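Local coordinates for protein 6-phospho-beta-d glycosidase (Streptococcus pyogenes, PDB 5FOO) that probably hydrolyses 6-phospho-beta-glucosides as a family 1 glycoside hydrolase with the retaining mechanism of that family, at residues A[232-235]-A[236-239]; A[392-395]-A[396-400]; A[242-245]-A[246-250]; A[189-192]-A[193-197]. The protein carries 1 engineered substitution. All blocks are in the same frame, centred on the assembly; numbering follows the deposited sequence.

Contact 1: residues A[232-235]-A[236-239]; sequences SQSE and ADMA
The N-terminal cap of helix 235-258 is built here, with Ser-234 as N-cap residue touching Asp-237 in the first turn. Ser-234 OG accepts from Asp-237 N at 3.0 Å in a nearly straight bond (N-H...O 162°), so the hydroxyl caps a backbone N-H of the first turn. With chi1 at 76°, OG stands between the backbone N and carbonyl carbon of its own residue and is thereby turned to the helix start. A second hydroxyl engages the Asp-237 side chain: Ser-232 OG donates to Asp-237 OD2 over 2.6 Å, using the anti lone pair, which points away from the other carboxylate oxygen. Ser-232 OG also accepts from Ser-234 N at 3.1 Å, an ST turn that fixes the chain just ahead of the cap. A water lies 2.8 Å from Ser-234 OG and donates weakly to Asp-237 OD2. The regular helical bonds begin with Met-238 N to Ser-234 O, 3.0 Å. Beside them the bent Met-238 chain brings CE to 3.4 Å from Gln-233 NE2, its thioether passing obliquely by the amide. Asp-237 OD1, the other carboxylate oxygen, accepts from the backbone N of Ala-306, so one carboxylate joins the cap to the loop following strand 302-305. The whole lies at the protein surface, where the chain leaves strand 228-230 and enters helix 235-258.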
ATOM      1  N   SER A 232     -21.696  15.141  10.460  1.00 34.63           N
ATOM      2  CA  SER A 232     -22.546  16.344  10.308  1.00 36.80           C
ATOM      3  C   SER A 232     -21.623  17.525  10.381  1.00 38.90           C
ATOM      4  O   SER A 232     -20.409  17.352  10.599  1.00 41.03           O
ATOM      5  CB  SER A 232     -23.598  16.483  11.431  1.00 33.25           C
ATOM      6  OG  SER A 232     -22.969  16.841  12.662  1.00 31.27           O
ATOM      7  N   GLN A 233     -22.198  18.722  10.246  1.00 38.67           N
ATOM      8  CA  GLN A 233     -21.447  19.980  10.364  1.00 39.26           C
ATOM      9  C   GLN A 233     -21.435  20.511  11.763  1.00 38.06           C
ATOM     10  O   GLN A 233     -20.932  21.581  11.965  1.00 38.50           O
ATOM     11  CB  GLN A 233     -22.045  21.048   9.434  1.00 43.66           C
ATOM     12  CG  GLN A 233     -22.043  20.630   7.971  1.00 44.92           C
ATOM     13  CD  GLN A 233     -20.657  20.309   7.496  1.00 50.79           C
ATOM     14  OE1 GLN A 233     -20.355  19.167   7.165  1.00 64.39           O
ATOM     15  NE2 GLN A 233     -19.777  21.296   7.524  1.00 47.88           N
ATOM     16  N   SER A 234     -21.930  19.782  12.767  1.00 40.64           N
ATOM     17  CA  SER A 234     -21.730  20.226  14.174  1.00 36.09           C
ATOM     18  C   SER A 234     -20.276  20.477  14.431  1.00 37.56           C
ATOM     19  O   SER A 234     -19.393  19.849  13.834  1.00 37.35           O
ATOM     20  CB  SER A 234     -22.221  19.185  15.176  1.00 36.97           C
ATOM     21  OG  SER A 234     -21.340  18.056  15.340  1.00 43.69           O
ATOM     22  N   GLU A 235     -20.004  21.321  15.395  1.00 39.57           N
ATOM     23  CA  GLU A 235     -18.651  21.567  15.861  1.00 42.15           C
ATOM     24  C   GLU A 235     -17.887  20.295  16.302  1.00 40.81           C
ATOM     25  O   GLU A 235     -16.707  20.093  15.954  1.00 44.63           O
ATOM     26  CB  GLU A 235     -18.747  22.527  17.025  1.00 48.39           C
ATOM     27  CG  GLU A 235     -17.468  23.215  17.430  1.00 61.20           C
ATOM     28  CD  GLU A 235     -17.783  24.559  18.072  1.00 76.71           C
ATOM     29  OE1 GLU A 235     -18.266  25.452  17.334  1.00 80.67           O
ATOM     30  OE2 GLU A 235     -17.600  24.708  19.309  1.00 77.49           O
ATOM     31  N   ALA A 236     -18.581  19.465  17.074  1.00 38.46           N
ATOM     32  CA  ALA A 236     -18.096  18.200  17.612  1.00 38.42           C
ATOM     33  C   ALA A 236     -17.686  17.193  16.528  1.00 34.48           C
ATOM     34  O   ALA A 236     -16.625  16.567  16.619  1.00 33.86           O
ATOM     35  CB  ALA A 236     -19.169  17.560  18.502  1.00 36.97           C
ATOM     36  N   ASP A 237     -18.553  17.018  15.546  1.00 32.80           N
ATOM     37  CA  ASP A 237     -18.298  16.077  14.452  1.00 34.39           C
ATOM     38  C   ASP A 237     -17.156  16.594  13.548  1.00 32.26           C
ATOM     39  O   ASP A 237     -16.337  15.807  13.055  1.00 32.13           O
ATOM     40  CB  ASP A 237     -19.561  15.838  13.628  1.00 32.84           C
ATOM     41  CG  ASP A 237     -20.560  14.895  14.296  1.00 34.19           C
ATOM     42  OD1 ASP A 237     -20.158  14.054  15.150  1.00 31.10           O
ATOM     43  OD2 ASP A 237     -21.739  14.943  13.853  1.00 32.56           O
ATOM     44  N   MET A 238     -17.100  17.911  13.354  1.00 37.44           N
ATOM     45  CA  MET A 238     -16.011  18.539  12.586  1.00 37.49           C
ATOM     46  C   MET A 238     -14.722  18.422  13.313  1.00 30.99           C
ATOM     47  O   MET A 238     -13.706  18.269  12.691  1.00 28.37           O
ATOM     48  CB  MET A 238     -16.231  20.036  12.297  1.00 38.65           C
ATOM     49  CG  MET A 238     -17.444  20.291  11.424  1.00 43.22           C
ATOM     50  SD  MET A 238     -17.222  19.817   9.710  1.00 49.43           S
ATOM     51  CE  MET A 238     -16.803  21.483   9.130  1.00 47.94           C
ATOM     52  N   ALA A 239     -14.723  18.547  14.620  1.00 27.96           N
ATOM     53  CA  ALA A 239     -13.464  18.446  15.311  1.00 28.71           C
ATOM     54  C   ALA A 239     -13.020  16.963  15.299  1.00 29.44           C
ATOM     55  O   ALA A 239     -11.851  16.681  15.181  1.00 34.00           O
ATOM     56  CB  ALA A 239     -13.584  19.004  16.727  1.00 30.24           C
TER
HETATM   57  O   HOH W   1     -22.879  16.286  16.855  1.00 40.61           O

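Contact 2: residues A[392-395]-A[396-400]; sequences FLKE and HLTYL
Phe-392 and His-396, one turn apart, lay their rings face to face, the centroids 4.1 Å apart and the planes inclined by 27°. The imidazole leads with CE1, which sits over the centre of the phenyl face and comes within 3.4 Å of Phe-392 CZ, whereas Phe-392 CE1 lies toward the rim of the imidazole. Phe-392 holds CG anti to its backbone N (chi1 179°), which carries the phenyl along the helix flank to the imidazole. The rotation of the imidazole is fixed by its own hydrogen bond, from His-396 ND1 to Phe-392 O at 2.9 Å, with the oxygen close to the ring plane. That carbonyl also takes His-396 N, at 3.2 Å; the two donors arrive from opposite faces of its plane. Both residues belong to helix 387-405, which packs on strands 362-367 and 410-416 of the eight-stranded barrel and also touches helix 344-356; Phe-392 and His-396 both touch Asn-367. Two residues further on, Thr-398 repeats the double grip in another form. Its OG1 donates to Lys-394 O at 2.8 Å from above the carbonyl plane, while Thr-398 N binds the same oxygen. Glu-395 O, which receives Tyr-399 N, also meets the edge of the tyrosine ring, with CD2 at 3.2 Å. The Glu-395 carboxylate is engaged by Gln-391 NE2 and by a salt bridge to Arg-332.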
ATOM      1  N   PHE A 392     -17.337  -0.849 -10.808  1.00 27.37           N
ATOM      2  CA  PHE A 392     -16.573  -0.180  -9.738  1.00 28.72           C
ATOM      3  C   PHE A 392     -15.351   0.559 -10.332  1.00 25.68           C
ATOM      4  O   PHE A 392     -15.116   1.710 -10.006  1.00 26.41           O
ATOM      5  CB  PHE A 392     -16.152  -1.227  -8.676  1.00 27.42           C
ATOM      6  CG  PHE A 392     -15.331  -0.705  -7.497  1.00 27.76           C
ATOM      7  CD1 PHE A 392     -13.954  -0.508  -7.603  1.00 26.73           C
ATOM      8  CD2 PHE A 392     -15.904  -0.570  -6.224  1.00 24.91           C
ATOM      9  CE1 PHE A 392     -13.198  -0.103  -6.491  1.00 27.24           C
ATOM     10  CE2 PHE A 392     -15.158  -0.194  -5.147  1.00 26.76           C
ATOM     11  CZ  PHE A 392     -13.803   0.032  -5.253  1.00 24.63           C
ATOM     12  N   LEU A 393     -14.527  -0.140 -11.103  1.00 27.25           N
ATOM     13  CA  LEU A 393     -13.289   0.505 -11.659  1.00 29.97           C
ATOM     14  C   LEU A 393     -13.661   1.714 -12.519  1.00 31.50           C
ATOM     15  O   LEU A 393     -13.119   2.793 -12.347  1.00 32.95           O
ATOM     16  CB  LEU A 393     -12.420  -0.489 -12.421  1.00 29.79           C
ATOM     17  CG  LEU A 393     -11.864  -1.662 -11.569  1.00 29.11           C
ATOM     18  CD1 LEU A 393     -11.092  -2.607 -12.450  1.00 28.70           C
ATOM     19  CD2 LEU A 393     -11.037  -1.271 -10.362  1.00 27.84           C
ATOM     20  N   LYS A 394     -14.674   1.539 -13.355  1.00 32.53           N
ATOM     21  CA  LYS A 394     -15.160   2.589 -14.270  1.00 34.44           C
ATOM     22  C   LYS A 394     -15.563   3.830 -13.514  1.00 32.72           C
ATOM     23  O   LYS A 394     -15.085   4.926 -13.826  1.00 29.85           O
ATOM     24  CB  LYS A 394     -16.325   2.053 -15.121  1.00 34.38           C
ATOM     25  CG  LYS A 394     -16.926   3.023 -16.102  1.00 40.54           C
ATOM     26  CD  LYS A 394     -17.451   2.302 -17.340  1.00 47.52           C
ATOM     27  CE  LYS A 394     -18.114   3.329 -18.265  1.00 55.09           C
ATOM     28  NZ  LYS A 394     -18.282   2.886 -19.674  1.00 60.68           N
ATOM     29  N   GLU A 395     -16.395   3.685 -12.480  1.00 31.46           N
ATOM     30  CA  GLU A 395     -16.744   4.870 -11.655  1.00 30.97           C
ATOM     31  C   GLU A 395     -15.563   5.572 -11.009  1.00 28.65           C
ATOM     32  O   GLU A 395     -15.557   6.808 -10.917  1.00 29.38           O
ATOM     33  CB  GLU A 395     -17.773   4.537 -10.542  1.00 33.11           C
ATOM     34  CG  GLU A 395     -19.144   4.150 -11.085  1.00 37.20           C
ATOM     35  CD  GLU A 395     -20.098   3.602 -10.012  1.00 42.76           C
ATOM     36  OE1 GLU A 395     -19.974   3.983  -8.821  1.00 42.72           O
ATOM     37  OE2 GLU A 395     -20.961   2.766 -10.370  1.00 44.67           O
ATOM     38  N   HIS A 396     -14.604   4.814 -10.478  1.00 25.96           N
ATOM     39  CA  HIS A 396     -13.509   5.443  -9.716  1.00 27.83           C
ATOM     40  C   HIS A 396     -12.609   6.218 -10.708  1.00 27.65           C
ATOM     41  O   HIS A 396     -12.188   7.369 -10.445  1.00 27.55           O
ATOM     42  CB  HIS A 396     -12.740   4.391  -8.880  1.00 27.68           C
ATOM     43  CG  HIS A 396     -13.457   4.011  -7.619  1.00 28.93           C
ATOM     44  ND1 HIS A 396     -14.544   3.150  -7.613  1.00 27.16           N
ATOM     45  CD2 HIS A 396     -13.277   4.398  -6.333  1.00 28.96           C
ATOM     46  CE1 HIS A 396     -15.018   3.049  -6.391  1.00 27.12           C
ATOM     47  NE2 HIS A 396     -14.272   3.785  -5.590  1.00 26.31           N
ATOM     48  N   LEU A 397     -12.377   5.563 -11.839  1.00 25.67           N
ATOM     49  CA  LEU A 397     -11.653   6.142 -12.973  1.00 28.12           C
ATOM     50  C   LEU A 397     -12.328   7.361 -13.527  1.00 27.38           C
ATOM     51  O   LEU A 397     -11.624   8.265 -13.982  1.00 31.10           O
ATOM     52  CB  LEU A 397     -11.459   5.147 -14.114  1.00 27.90           C
ATOM     53  CG  LEU A 397     -10.170   4.374 -14.076  1.00 31.33           C
ATOM     54  CD1 LEU A 397     -10.242   3.284 -15.099  1.00 35.05           C
ATOM     55  CD2 LEU A 397      -8.980   5.251 -14.389  1.00 33.18           C
ATOM     56  N   THR A 398     -13.670   7.408 -13.501  1.00 30.46           N
ATOM     57  CA  THR A 398     -14.396   8.575 -13.985  1.00 29.38           C
ATOM     58  C   THR A 398     -14.094   9.743 -13.064  1.00 34.53           C
ATOM     59  O   THR A 398     -13.933  10.907 -13.517  1.00 35.04           O
ATOM     60  CB  THR A 398     -15.900   8.332 -14.075  1.00 32.81           C
ATOM     61  OG1 THR A 398     -16.146   7.275 -15.007  1.00 33.17           O
ATOM     62  CG2 THR A 398     -16.583   9.541 -14.557  1.00 31.74           C
ATOM     63  N   TYR A 399     -14.022   9.479 -11.761  1.00 30.76           N
ATOM     64  CA  TYR A 399     -13.729  10.576 -10.881  1.00 31.34           C
ATOM     65  C   TYR A 399     -12.252  10.960 -10.882  1.00 28.50           C
ATOM     66  O   TYR A 399     -11.953  12.108 -10.635  1.00 29.90           O
ATOM     67  CB  TYR A 399     -14.231  10.324  -9.482  1.00 33.12           C
ATOM     68  CG  TYR A 399     -15.716  10.532  -9.355  1.00 33.65           C
ATOM     69  CD1 TYR A 399     -16.232  11.803  -9.154  1.00 37.08           C
ATOM     70  CD2 TYR A 399     -16.585   9.468  -9.454  1.00 34.88           C
ATOM     71  CE1 TYR A 399     -17.594  12.009  -9.052  1.00 39.53           C
ATOM     72  CE2 TYR A 399     -17.953   9.648  -9.344  1.00 38.52           C
ATOM     73  CZ  TYR A 399     -18.444  10.925  -9.128  1.00 39.61           C
ATOM     74  OH  TYR A 399     -19.777  11.100  -9.006  1.00 40.60           O
ATOM     75  N   LEU A 400     -11.354  10.020 -11.168  1.00 30.47           N
ATOM     76  CA  LEU A 400      -9.931  10.353 -11.366  1.00 31.45           C
ATOM     77  C   LEU A 400      -9.794  11.274 -12.577  1.00 26.03           C
ATOM     78  O   LEU A 400      -9.086  12.252 -12.529  1.00 28.67           O
ATOM     79  CB  LEU A 400      -9.111   9.091 -11.568  1.00 30.34           C
ATOM     80  CG  LEU A 400      -7.635   9.299 -11.490  1.00 31.17           C
ATOM     81  CD1 LEU A 400      -7.219   9.756 -10.095  1.00 35.26           C
ATOM     82  CD2 LEU A 400      -6.923   8.034 -11.903  1.00 27.37           C
TER

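Contact 3: residues A[242-245]-A[246-250]; sequences HFAE and LWNND
The Phe-243 ring touches Leu-246 with CD1 and Trp-247 with CE2. Leu-246 CD1 comes to 4.0 Å from Phe-243 CD1, the two side chains crossing at about a right angle, while Phe-243 CE2 lies 4.1 Å from Trp-247 CB. Phe-243 and Trp-247 both place CG anti to the backbone N (chi1 -179° and 176°), and they therefore run side by side in the same direction. Beyond this packing, Asn-248 folds back on the helix: its ND2 donates to Ala-244 O at 2.7 Å, the carbonyl that Asn-248 N also binds. Ala-244 O thus takes two donors from the same residue, and ND2 has a further partner in Tyr-323 OH. These residues lie on helix 235-258, one of the long helices around the barrel, at a point where its winding widens. Glu-245 O accepts both the normal bond from Asn-249 N and a pi-type bond from Asp-250 N, each 2.9 Å long, the two N-H groups approaching from opposite faces of the carbonyl plane. The second bond spans five residues and marks a pi-type turn over 246-250. The polar ends of this part lead to other elements: Glu-245 OE2 accepts from the backbone N of Ala-228, His-242 NE2 is hydrogen-bonded to Glu-264 of helix 263-271, and Trp-247 NE1 donates to Glu-171 of helix 166-174. On the aromatic side, Trp-247 meets Trp-317 edge to face, and Phe-243 rests against Leu-265 and Val-268 of helix 263-271.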
ATOM      1  N   HIS A 242     -11.492  16.463  11.834  1.00 32.33           N
ATOM      2  CA  HIS A 242     -10.270  17.214  11.860  1.00 30.99           C
ATOM      3  C   HIS A 242      -9.175  16.385  12.494  1.00 32.91           C
ATOM      4  O   HIS A 242      -8.076  16.269  11.911  1.00 34.90           O
ATOM      5  CB  HIS A 242     -10.420  18.547  12.614  1.00 33.09           C
ATOM      6  CG  HIS A 242      -9.197  19.404  12.522  1.00 36.05           C
ATOM      7  ND1 HIS A 242      -8.787  19.977  11.337  1.00 38.65           N
ATOM      8  CD2 HIS A 242      -8.254  19.710  13.421  1.00 34.20           C
ATOM      9  CE1 HIS A 242      -7.678  20.647  11.523  1.00 36.11           C
ATOM     10  NE2 HIS A 242      -7.328  20.493  12.779  1.00 35.85           N
ATOM     11  N   PHE A 243      -9.426  15.826  13.679  1.00 29.02           N
ATOM     12  CA  PHE A 243      -8.366  15.063  14.306  1.00 27.08           C
ATOM     13  C   PHE A 243      -8.118  13.772  13.536  1.00 24.07           C
ATOM     14  O   PHE A 243      -6.975  13.378  13.351  1.00 26.96           O
ATOM     15  CB  PHE A 243      -8.524  14.848  15.845  1.00 27.82           C
ATOM     16  CG  PHE A 243      -7.369  14.069  16.425  1.00 27.34           C
ATOM     17  CD1 PHE A 243      -6.192  14.708  16.800  1.00 26.71           C
ATOM     18  CD2 PHE A 243      -7.395  12.689  16.431  1.00 26.50           C
ATOM     19  CE1 PHE A 243      -5.104  13.955  17.226  1.00 27.41           C
ATOM     20  CE2 PHE A 243      -6.282  11.933  16.876  1.00 28.66           C
ATOM     21  CZ  PHE A 243      -5.157  12.560  17.261  1.00 24.78           C
ATOM     22  N   ALA A 244      -9.163  13.121  13.031  1.00 25.16           N
ATOM     23  CA  ALA A 244      -8.956  11.905  12.297  1.00 25.05           C
ATOM     24  C   ALA A 244      -8.070  12.115  11.041  1.00 27.12           C
ATOM     25  O   ALA A 244      -7.282  11.218  10.661  1.00 26.56           O
ATOM     26  CB  ALA A 244     -10.238  11.269  11.916  1.00 25.21           C
ATOM     27  N   GLU A 245      -8.172  13.303  10.447  1.00 30.40           N
ATOM     28  CA  GLU A 245      -7.310  13.652   9.288  1.00 31.54           C
ATOM     29  C   GLU A 245      -5.926  13.894   9.752  1.00 29.31           C
ATOM     30  O   GLU A 245      -4.999  13.371   9.149  1.00 27.21           O
ATOM     31  CB  GLU A 245      -7.839  14.839   8.496  1.00 31.35           C
ATOM     32  CG  GLU A 245      -9.234  14.496   7.974  1.00 38.85           C
ATOM     33  CD  GLU A 245      -9.490  14.756   6.533  1.00 42.85           C
ATOM     34  OE1 GLU A 245      -8.719  15.499   5.949  1.00 50.89           O
ATOM     35  OE2 GLU A 245     -10.491  14.212   6.008  1.00 40.09           O
ATOM     36  N   LEU A 246      -5.773  14.631  10.849  1.00 28.14           N
ATOM     37  CA  LEU A 246      -4.422  14.910  11.351  1.00 30.47           C
ATOM     38  C   LEU A 246      -3.568  13.662  11.520  1.00 29.44           C
ATOM     39  O   LEU A 246      -2.382  13.675  11.156  1.00 29.43           O
ATOM     40  CB  LEU A 246      -4.401  15.638  12.691  1.00 31.41           C
ATOM     41  CG  LEU A 246      -4.685  17.111  12.779  1.00 36.30           C
ATOM     42  CD1 LEU A 246      -4.696  17.479  14.258  1.00 37.13           C
ATOM     43  CD2 LEU A 246      -3.604  17.893  12.058  1.00 38.36           C
ATOM     44  N   TRP A 247      -4.161  12.640  12.153  1.00 28.23           N
ATOM     45  CA  TRP A 247      -3.537  11.369  12.401  1.00 28.39           C
ATOM     46  C   TRP A 247      -3.465  10.497  11.138  1.00 28.34           C
ATOM     47  O   TRP A 247      -2.386  10.081  10.764  1.00 28.97           O
ATOM     48  CB  TRP A 247      -4.251  10.600  13.562  1.00 27.11           C
ATOM     49  CG  TRP A 247      -3.715   9.242  13.788  1.00 23.60           C
ATOM     50  CD1 TRP A 247      -4.293   8.079  13.361  1.00 23.99           C
ATOM     51  CD2 TRP A 247      -2.529   8.855  14.510  1.00 24.26           C
ATOM     52  NE1 TRP A 247      -3.529   7.020  13.711  1.00 25.28           N
ATOM     53  CE2 TRP A 247      -2.420   7.469  14.398  1.00 24.94           C
ATOM     54  CE3 TRP A 247      -1.527   9.547  15.195  1.00 25.04           C
ATOM     55  CZ2 TRP A 247      -1.398   6.768  14.968  1.00 24.26           C
ATOM     56  CZ3 TRP A 247      -0.521   8.846  15.763  1.00 24.72           C
ATOM     57  CH2 TRP A 247      -0.445   7.468  15.641  1.00 24.39           C
ATOM     58  N   ASN A 248      -4.600  10.170  10.546  1.00 30.31           N
ATOM     59  CA  ASN A 248      -4.632   9.145   9.492  1.00 32.88           C
ATOM     60  C   ASN A 248      -4.020   9.615   8.157  1.00 29.26           C
ATOM     61  O   ASN A 248      -3.592   8.789   7.375  1.00 32.63           O
ATOM     62  CB  ASN A 248      -6.048   8.579   9.247  1.00 32.00           C
ATOM     63  CG  ASN A 248      -6.592   7.854  10.467  1.00 37.39           C
ATOM     64  OD1 ASN A 248      -6.192   6.725  10.759  1.00 36.73           O
ATOM     65  ND2 ASN A 248      -7.438   8.541  11.245  1.00 37.79           N
ATOM     66  N   ASN A 249      -4.021  10.920   7.916  1.00 27.29           N
ATOM     67  CA  ASN A 249      -3.533  11.490   6.662  1.00 31.17           C
ATOM     68  C   ASN A 249      -2.303  12.381   6.866  1.00 31.25           C
ATOM     69  O   ASN A 249      -1.240  12.094   6.281  1.00 26.59           O
ATOM     70  CB  ASN A 249      -4.651  12.220   5.924  1.00 30.70           C
ATOM     71  CG  ASN A 249      -5.774  11.265   5.537  1.00 34.83           C
ATOM     72  OD1 ASN A 249      -5.578  10.055   5.515  1.00 42.78           O
ATOM     73  ND2 ASN A 249      -6.902  11.783   5.219  1.00 31.78           N
ATOM     74  N   ASP A 250      -2.444  13.419   7.691  1.00 29.70           N
ATOM     75  CA  ASP A 250      -1.434  14.469   7.761  1.00 27.34           C
ATOM     76  C   ASP A 250      -0.079  14.048   8.252  1.00 29.42           C
ATOM     77  O   ASP A 250       0.925  14.546   7.721  1.00 26.80           O
ATOM     78  CB  ASP A 250      -1.893  15.628   8.575  1.00 29.19           C
ATOM     79  CG  ASP A 250      -3.066  16.330   7.992  1.00 34.06           C
ATOM     80  OD1 ASP A 250      -3.681  15.872   6.994  1.00 39.47           O
ATOM     81  OD2 ASP A 250      -3.423  17.331   8.588  1.00 46.10           O
TER

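Contact 4: residues A[189-192]-A[193-197]; sequences AVQV and AYNLA
Gln-191 and Asn-195 are joined by a side-chain hydrogen bond one turn along helix 186-208, Gln-191 NE2 donating to Asn-195 OD1 at 2.9 Å. The oxygen lies in the plane of the Gln-191 amide, but the donor stands well above the plane of the acceptor carbonyl, the two amides being inclined by 50°. Gln-191 reaches this place by bending at chi2 (67°), which folds its end along the helix toward the next turn. Each amide has a second bond: Gln-191 OE1 accepts from the backbone N of Gln-277, and the buried Asn-195 donates through ND2 to Trp-133 O. Both groups are therefore tied to loops outside the helix. Gln-191 NE2 also passes Tyr-194 CD1 at 3.6 Å, the amide lying obliquely beside the ring with the planes 67° apart. The Tyr-194 ring runs in the same direction as the glutamine, stacks on Trp-276 and sends its OH to Glu-282. The backbone supplies the i to i+4 ladder beneath them, among its rungs Asn-195 N to Gln-191 O at 2.8 Å and Leu-196 N to Val-192 O at 2.8 Å. The apolar pair is Val-192 and Leu-196, which lie side by side with Val-192 CG1 3.8 Å from Leu-196 CD1. Around the helix, helix 136-153 borders Gln-191, Tyr-194 and Asn-195 through Lys-136, helix 166-174 covers Ala-189, Val-192 and Ala-193 through Val-170 and Tyr-174, and helix 235-258 packs on Val-190, Ala-193 and Leu-196.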
ATOM      1  N   ALA A 189       2.844   2.638  19.221  1.00 28.69           N
ATOM      2  CA  ALA A 189       2.306   3.015  17.928  1.00 27.65           C
ATOM      3  C   ALA A 189       2.866   4.358  17.439  1.00 29.17           C
ATOM      4  O   ALA A 189       3.257   4.482  16.303  1.00 29.54           O
ATOM      5  CB  ALA A 189       0.823   3.082  17.996  1.00 29.44           C
ATOM      6  N   VAL A 190       2.868   5.360  18.317  1.00 30.84           N
ATOM      7  CA  VAL A 190       3.274   6.691  17.973  1.00 28.37           C
ATOM      8  C   VAL A 190       4.774   6.705  17.640  1.00 29.55           C
ATOM      9  O   VAL A 190       5.214   7.390  16.709  1.00 24.24           O
ATOM     10  CB  VAL A 190       2.922   7.656  19.114  1.00 30.41           C
ATOM     11  CG1 VAL A 190       3.519   9.015  18.903  1.00 28.16           C
ATOM     12  CG2 VAL A 190       1.410   7.776  19.202  1.00 31.38           C
ATOM     13  N   GLN A 191       5.564   5.962  18.396  1.00 29.62           N
ATOM     14  CA  GLN A 191       6.988   5.936  18.135  1.00 29.78           C
ATOM     15  C   GLN A 191       7.236   5.189  16.784  1.00 29.22           C
ATOM     16  O   GLN A 191       8.029   5.656  15.975  1.00 28.60           O
ATOM     17  CB  GLN A 191       7.774   5.294  19.318  1.00 29.59           C
ATOM     18  CG  GLN A 191       9.279   5.300  19.122  1.00 28.74           C
ATOM     19  CD  GLN A 191       9.874   6.695  19.138  1.00 28.85           C
ATOM     20  OE1 GLN A 191       9.666   7.431  20.098  1.00 28.78           O
ATOM     21  NE2 GLN A 191      10.663   7.064  18.091  1.00 28.42           N
ATOM     22  N   VAL A 192       6.558   4.070  16.568  1.00 26.64           N
ATOM     23  CA  VAL A 192       6.597   3.374  15.280  1.00 25.09           C
ATOM     24  C   VAL A 192       6.271   4.290  14.098  1.00 28.29           C
ATOM     25  O   VAL A 192       6.988   4.226  13.089  1.00 28.63           O
ATOM     26  CB  VAL A 192       5.741   2.093  15.306  1.00 25.82           C
ATOM     27  CG1 VAL A 192       5.492   1.478  13.933  1.00 25.97           C
ATOM     28  CG2 VAL A 192       6.466   1.025  16.152  1.00 25.02           C
ATOM     29  N   ALA A 193       5.235   5.139  14.226  1.00 26.26           N
ATOM     30  CA  ALA A 193       4.891   6.084  13.193  1.00 30.28           C
ATOM     31  C   ALA A 193       6.046   7.058  12.904  1.00 30.69           C
ATOM     32  O   ALA A 193       6.411   7.251  11.746  1.00 28.48           O
ATOM     33  CB  ALA A 193       3.643   6.833  13.560  1.00 28.99           C
ATOM     34  N   TYR A 194       6.642   7.634  13.955  1.00 26.63           N
ATOM     35  CA  TYR A 194       7.820   8.483  13.739  1.00 27.33           C
ATOM     36  C   TYR A 194       8.954   7.685  13.055  1.00 29.16           C
ATOM     37  O   TYR A 194       9.607   8.186  12.125  1.00 27.93           O
ATOM     38  CB  TYR A 194       8.320   9.087  15.044  1.00 24.35           C
ATOM     39  CG  TYR A 194       9.641   9.798  14.951  1.00 22.97           C
ATOM     40  CD1 TYR A 194      10.802   9.130  15.095  1.00 23.71           C
ATOM     41  CD2 TYR A 194       9.685  11.170  14.721  1.00 24.03           C
ATOM     42  CE1 TYR A 194      12.029   9.795  14.996  1.00 28.11           C
ATOM     43  CE2 TYR A 194      10.884  11.860  14.628  1.00 28.20           C
ATOM     44  CZ  TYR A 194      12.055  11.167  14.740  1.00 25.79           C
ATOM     45  OH  TYR A 194      13.184  11.857  14.634  1.00 28.77           O
ATOM     46  N   ASN A 195       9.157   6.434  13.490  1.00 27.80           N
ATOM     47  CA  ASN A 195      10.281   5.661  13.007  1.00 26.44           C
ATOM     48  C   ASN A 195      10.085   5.297  11.525  1.00 27.29           C
ATOM     49  O   ASN A 195      11.040   5.319  10.749  1.00 25.61           O
ATOM     50  CB  ASN A 195      10.534   4.418  13.853  1.00 25.35           C
ATOM     51  CG  ASN A 195      11.144   4.731  15.221  1.00 27.92           C
ATOM     52  OD1 ASN A 195      11.515   5.879  15.552  1.00 28.30           O
ATOM     53  ND2 ASN A 195      11.245   3.696  16.027  1.00 24.65           N
ATOM     54  N   LEU A 196       8.843   5.028  11.120  1.00 27.80           N
ATOM     55  CA  LEU A 196       8.529   4.770   9.692  1.00 27.52           C
ATOM     56  C   LEU A 196       8.757   5.978   8.779  1.00 25.84           C
ATOM     57  O   LEU A 196       9.295   5.855   7.645  1.00 25.08           O
ATOM     58  CB  LEU A 196       7.118   4.228   9.569  1.00 25.91           C
ATOM     59  CG  LEU A 196       7.004   2.804  10.085  1.00 25.70           C
ATOM     60  CD1 LEU A 196       5.531   2.488  10.261  1.00 25.73           C
ATOM     61  CD2 LEU A 196       7.610   1.802   9.135  1.00 28.32           C
ATOM     62  N   ALA A 197       8.389   7.147   9.292  1.00 25.44           N
ATOM     63  CA  ALA A 197       8.614   8.409   8.591  1.00 25.50           C
ATOM     64  C   ALA A 197      10.108   8.756   8.467  1.00 24.31           C
ATOM     65  O   ALA A 197      10.528   9.195   7.429  1.00 23.78           O
ATOM     66  CB  ALA A 197       7.912   9.535   9.299  1.00 26.45           C
TER

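Along the chain the order is contact 4, contact 1, contact 3 and contact 2, all on helices outside the eight-stranded parallel barrel of the family 1 fold. Contacts 1 and 3 share helix 235-258, the first at its start, with centres 14 Å apart. Contact 4, on helix 186-208, has its centre 15 Å from that of contact 3 and touches it where Trp-247 CH2 lies 4.0 Å from Val-190 CG2. Contact 2, on helix 387-405, has its centre 33 Å from that of contact 4. Three contacts thus belong to two touching helices, and contact 2 to a distant one, its Phe-392 side chain about 10 Å from the bound 6-phosphocyclophellitol, too far to touch it.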